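Local coordinates for protein probable ribose-5-phosphate isomerase B (PDB 6MU0) that probably interconverts ribulose 5-phosphate and ribose 5-phosphate in the non-oxidative stage of the pentose phosphate pathway, as an isomerase of the LacAB/RpiB family, at residues Phe11-Ala16 with Lys35-Val40; Leu106-Asp111 with Leu136-Glu141. All blocks are in the same frame, centred on the assembly; numbering follows the deposited sequence. Where two conformers were deposited one is given.

Contact 1 of 2, residues Phe11-Ala16 with Lys35-Val40; sequences FNIFIA and KQFNVV
Phe11 meets Phe37 and Asn38 in two ways, through its ring and through its carbonyl. Its O accepts a hydrogen bond from ND2 of Asn38 at 3.0 Å, the amide nitrogen standing above the carbonyl plane, and also takes a hydrogen from a water bonded to the backbone N of Asn38. That water sits over the centre of the Phe11 ring and at the edge of the Phe37 ring. Phe11 CG sits between the backbone N and the carbonyl carbon (chi1 66°), and CZ of Phe11 lies at the edge of the Phe37 ring, 4.0 Å from Phe37 CD1. Asn12 OD1 comes within 3.2 Å of Asn38 CB without a hydrogen bond, the two amide planes being 58° apart. From Ile13 on, the pairing is regular parallel sheet: Ile13 N donates to Asn38 O at 2.8 Å, Ile13 O accepts from Val40 N at 2.8 Å, and Ile15 N donates to Val40 O at 2.9 Å. CD1 of Ile13 touches CD1 of Phe37 at 3.7 Å, on the same side of the sheet as Val39. On the other side, Phe14 and Val40 lie side by side, CD1 of Phe14 against CB of Val40. CG2 of Ile15 lies by CG1 of Val39, on the face that Ile13 shares. The two strands form a right-handed beta-alpha-beta unit with helix 22-34, which packs on Ile15, Phe37 and Val39, while helix 53-66 lies against Phe14 and Ala16. Strand 38-41 is outermost in the five-stranded parallel sheet, and strand 72-75 flanks 12-16 on its other edge.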
# COMPACT_ATOMS: atom_id res chain seq x y z
N PHE A 11 -8.68 12.24 2.39
CA PHE A 11 -8.55 10.94 1.74
C PHE A 11 -8.53 9.86 2.80
O PHE A 11 -8.32 10.13 3.99
CB PHE A 11 -7.29 10.87 0.86
CG PHE A 11 -6.01 10.94 1.63
CD1 PHE A 11 -5.46 12.17 1.99
CD2 PHE A 11 -5.33 9.79 1.99
CE1 PHE A 11 -4.27 12.24 2.69
CE2 PHE A 11 -4.15 9.84 2.70
CZ PHE A 11 -3.62 11.08 3.05
N ASN A 12 -8.72 8.62 2.36
CA ASN A 12 -8.71 7.45 3.22
C ASN A 12 -7.50 6.58 2.90
O ASN A 12 -7.07 6.48 1.74
CB ASN A 12 -9.98 6.63 3.02
CG ASN A 12 -11.19 7.26 3.66
OD1 ASN A 12 -11.17 7.58 4.84
ND2 ASN A 12 -12.26 7.45 2.89
N ILE A 13 -6.96 5.96 3.94
CA ILE A 13 -5.94 4.92 3.83
C ILE A 13 -6.58 3.60 4.22
O ILE A 13 -7.07 3.45 5.34
CB ILE A 13 -4.73 5.20 4.74
CG1 ILE A 13 -4.11 6.56 4.41
CG2 ILE A 13 -3.69 4.08 4.61
CD1 ILE A 13 -2.99 6.97 5.35
N PHE A 14 -6.59 2.65 3.29
CA PHE A 14 -7.15 1.32 3.53
C PHE A 14 -6.00 0.36 3.79
O PHE A 14 -5.04 0.32 3.02
CB PHE A 14 -7.94 0.86 2.30
CG PHE A 14 -9.09 1.78 1.96
CD1 PHE A 14 -10.33 1.62 2.57
CD2 PHE A 14 -8.92 2.83 1.07
CE1 PHE A 14 -11.39 2.46 2.27
CE2 PHE A 14 -9.98 3.68 0.77
CZ PHE A 14 -11.21 3.49 1.38
N ILE A 15 -6.11 -0.43 4.86
CA ILE A 15 -5.03 -1.33 5.26
C ILE A 15 -5.59 -2.73 5.46
O ILE A 15 -6.68 -2.92 6.01
CB ILE A 15 -4.28 -0.82 6.51
CG1 ILE A 15 -3.06 -1.69 6.81
CG2 ILE A 15 -5.19 -0.70 7.72
CD1 ILE A 15 -2.08 -1.06 7.79
N ALA A 16 -4.83 -3.73 5.01
CA ALA A 16 -5.17 -5.12 5.22
C ALA A 16 -3.90 -5.96 5.20
O ALA A 16 -2.83 -5.49 4.82
CB ALA A 16 -6.19 -5.63 4.21
N LYS A 35 -1.81 10.17 14.17
CA LYS A 35 -1.38 11.26 13.31
C LYS A 35 -2.52 11.91 12.55
O LYS A 35 -2.27 12.75 11.68
CB LYS A 35 -0.32 10.77 12.33
CG LYS A 35 0.95 10.33 13.00
CD LYS A 35 2.00 10.01 11.97
CE LYS A 35 3.31 9.73 12.65
NZ LYS A 35 3.67 10.82 13.59
N GLN A 36 -3.76 11.52 12.86
CA GLN A 36 -4.98 12.14 12.33
C GLN A 36 -5.25 11.77 10.88
O GLN A 36 -5.98 12.49 10.19
CB GLN A 36 -5.02 13.66 12.53
CG GLN A 36 -4.76 14.10 13.96
CD GLN A 36 -5.81 13.62 14.93
OE1 GLN A 36 -6.95 14.09 14.91
NE2 GLN A 36 -5.45 12.67 15.78
N PHE A 37 -4.69 10.67 10.40
CA PHE A 37 -5.11 10.15 9.11
C PHE A 37 -6.44 9.42 9.27
O PHE A 37 -6.81 8.97 10.36
CB PHE A 37 -4.08 9.16 8.56
CG PHE A 37 -2.80 9.81 8.11
CD1 PHE A 37 -2.69 10.33 6.83
CD2 PHE A 37 -1.70 9.87 8.95
CE1 PHE A 37 -1.51 10.91 6.40
CE2 PHE A 37 -0.52 10.45 8.53
CZ PHE A 37 -0.42 10.97 7.25
N ASN A 38 -7.16 9.32 8.16
CA ASN A 38 -8.36 8.49 8.06
C ASN A 38 -7.90 7.09 7.66
O ASN A 38 -7.38 6.91 6.56
CB ASN A 38 -9.31 9.05 7.01
CG ASN A 38 -9.74 10.47 7.32
OD1 ASN A 38 -9.99 10.82 8.48
ND2 ASN A 38 -9.82 11.30 6.29
N VAL A 39 -8.06 6.13 8.56
CA VAL A 39 -7.49 4.80 8.40
C VAL A 39 -8.60 3.77 8.51
O VAL A 39 -9.38 3.80 9.47
CB VAL A 39 -6.39 4.51 9.44
CG1 VAL A 39 -5.76 3.14 9.18
CG2 VAL A 39 -5.36 5.62 9.43
N VAL A 40 -8.64 2.85 7.55
CA VAL A 40 -9.72 1.88 7.40
C VAL A 40 -9.09 0.49 7.37
O VAL A 40 -8.53 0.08 6.34
CB VAL A 40 -10.53 2.15 6.13
CG1 VAL A 40 -11.78 1.30 6.11
CG2 VAL A 40 -10.86 3.63 5.99
O HOH W 1 -6.07 10.33 5.77

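Contact 2 of 2, residues Leu106-Asp111 with Leu136-Glu141; sequences LARQHD and LKANFE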
# COMPACT_ATOMS: atom_id res chain seq x y z
N LEU A 106 11.07 6.96 -2.74
CA LEU A 106 11.13 6.83 -4.19
C LEU A 106 9.87 6.18 -4.75
O LEU A 106 9.47 6.49 -5.88
CB LEU A 106 12.35 6.01 -4.62
CG LEU A 106 13.66 6.79 -4.61
CD1 LEU A 106 14.83 5.82 -4.69
CD2 LEU A 106 13.71 7.79 -5.77
N ALA A 107 9.23 5.29 -3.99
CA ALA A 107 8.01 4.65 -4.46
C ALA A 107 6.93 5.68 -4.74
O ALA A 107 6.10 5.47 -5.64
CB ALA A 107 7.52 3.64 -3.43
N ARG A 108 6.91 6.77 -3.99
CA ARG A 108 6.01 7.89 -4.24
C ARG A 108 6.60 8.85 -5.27
O ARG A 108 5.93 9.23 -6.24
CB ARG A 108 5.77 8.62 -2.91
CG ARG A 108 4.46 9.36 -2.81
CD ARG A 108 3.34 8.45 -2.32
NE ARG A 108 2.07 9.16 -2.33
CZ ARG A 108 1.63 9.93 -1.34
NH1 ARG A 108 0.45 10.54 -1.45
NH2 ARG A 108 2.35 10.10 -0.24
N GLN A 109 7.86 9.25 -5.06
CA GLN A 109 8.48 10.30 -5.86
C GLN A 109 8.54 9.94 -7.34
O GLN A 109 8.25 10.77 -8.20
CB GLN A 109 9.89 10.58 -5.33
CG GLN A 109 9.92 11.23 -3.96
CD GLN A 109 11.28 11.15 -3.30
OE1 GLN A 109 12.11 10.31 -3.66
NE2 GLN A 109 11.52 12.02 -2.31
N HIS A 110 8.98 8.71 -7.65
CA HIS A 110 9.12 8.27 -9.03
C HIS A 110 7.92 7.46 -9.51
O HIS A 110 7.47 7.65 -10.65
CB HIS A 110 10.37 7.40 -9.20
CG HIS A 110 11.64 8.15 -9.14
ND1 HIS A 110 12.83 7.63 -9.61
CD2 HIS A 110 11.93 9.40 -8.69
CE1 HIS A 110 13.79 8.52 -9.43
NE2 HIS A 110 13.27 9.60 -8.89
N ASP A 111 7.39 6.56 -8.69
CA ASP A 111 6.41 5.60 -9.18
C ASP A 111 4.97 6.00 -8.89
O ASP A 111 4.06 5.30 -9.33
CB ASP A 111 6.66 4.22 -8.56
CG ASP A 111 8.07 3.75 -8.74
OD1 ASP A 111 8.44 3.37 -9.86
OD2 ASP A 111 8.82 3.74 -7.74
N LEU A 136 4.37 8.25 3.10
CA LEU A 136 3.29 9.22 3.22
C LEU A 136 3.80 10.66 3.14
O LEU A 136 3.09 11.53 2.63
CB LEU A 136 2.53 9.00 4.53
CG LEU A 136 1.74 7.70 4.59
CD1 LEU A 136 1.14 7.50 5.95
CD2 LEU A 136 0.65 7.70 3.52
N LYS A 137 5.01 10.91 3.63
CA LYS A 137 5.57 12.26 3.60
C LYS A 137 6.05 12.66 2.21
O LYS A 137 6.05 13.85 1.88
CB LYS A 137 6.74 12.34 4.59
CG LYS A 137 7.33 13.73 4.78
CD LYS A 137 8.44 13.70 5.82
CE LYS A 137 9.03 15.09 6.04
NZ LYS A 137 10.12 15.08 7.06
N ALA A 138 6.47 11.70 1.39
CA ALA A 138 7.01 11.99 0.08
C ALA A 138 5.90 12.45 -0.87
O ALA A 138 4.71 12.19 -0.65
CB ALA A 138 7.69 10.75 -0.49
N ASN A 139 6.31 13.14 -1.93
CA ASN A 139 5.40 13.62 -2.96
C ASN A 139 5.89 13.15 -4.33
O ASN A 139 7.09 13.08 -4.58
CB ASN A 139 5.33 15.15 -2.96
CG ASN A 139 4.80 15.71 -1.66
OD1 ASN A 139 3.74 15.30 -1.19
ND2 ASN A 139 5.54 16.63 -1.06
N PHE A 140 4.94 12.82 -5.20
CA PHE A 140 5.25 12.48 -6.58
C PHE A 140 5.96 13.66 -7.25
O PHE A 140 5.53 14.81 -7.12
CB PHE A 140 3.95 12.14 -7.31
CG PHE A 140 4.14 11.70 -8.74
CD1 PHE A 140 5.09 10.74 -9.07
CD2 PHE A 140 3.35 12.23 -9.74
CE1 PHE A 140 5.24 10.33 -10.39
CE2 PHE A 140 3.50 11.83 -11.06
CZ PHE A 140 4.45 10.88 -11.38
N GLU A 141 7.05 13.37 -7.96
CA GLU A 141 7.88 14.40 -8.57
C GLU A 141 7.48 14.74 -10.01
O GLU A 141 8.02 15.70 -10.57
CB GLU A 141 9.38 14.04 -8.45
CG GLU A 141 9.87 14.10 -7.00
CD GLU A 141 11.31 13.64 -6.79
OE1 GLU A 141 11.95 13.16 -7.75
OE2 GLU A 141 11.80 13.74 -5.64
O HOH W 2 9.23 13.90 -1.72
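Arg108 and Ala138 touch through their CB atoms, 3.8 Å apart. CG of Arg108 is anti to the backbone N, and a bend at chi2 (87°) turns CD off that line. In one of the two conformers of Arg108, NH2 makes a weak bond to Leu136 O at 3.3 Å and a hydrogen bond to Phe135 O, and the guanidinium forms a cation-pi contact with the Phe135 ring. The edge of the Phe140 ring meets the carbonyls of Arg108 and His110: CD1 of Phe140 lies 3.3 Å from Arg108 O, and CE1 3.5 Å from His110 O. Glu141 N donates to Gln109 O at 2.9 Å. Beyond it, the side chains of Gln109 and Glu141 run side by side, both extended past CG, with CD of Gln109 3.5 Å from OE2 of Glu141. A water accepts from both Gln109 NE2 and Asn139 N. OE1 of Glu141 approaches the His110 ring at its edge, while CD2 of Leu106 lies over the centre of one face. The segment after helix 125-137 packs against the C-terminal part of helix 101-109, next to His110, probably the proton donor of this isomerase.

How the contacts relate
Contacts 1 and 2 follow each other along the chain, their centres about 18 Å apart. They touch through Leu136: its CD1 is 4.0 Å from CZ of Phe37, and its CD2 is 4.1 Å from CD1 of Ile13. The start of the sheet thus packs against the end of helix 125-137, and Leu72 of the adjoining strand touches Phe11, Leu136 and Arg108. Contact 2 holds His110, probably the proton donor, and Asp111, a probable substrate binder; the His110 side chain is about 4 Å from that of Arg144, probably another. In contact 1, the side chain of Ile15 is about 11 Å from that of Asp18, which lines the ribulose-5-phosphate pocket. The complete site is probably shared between dimer subunits.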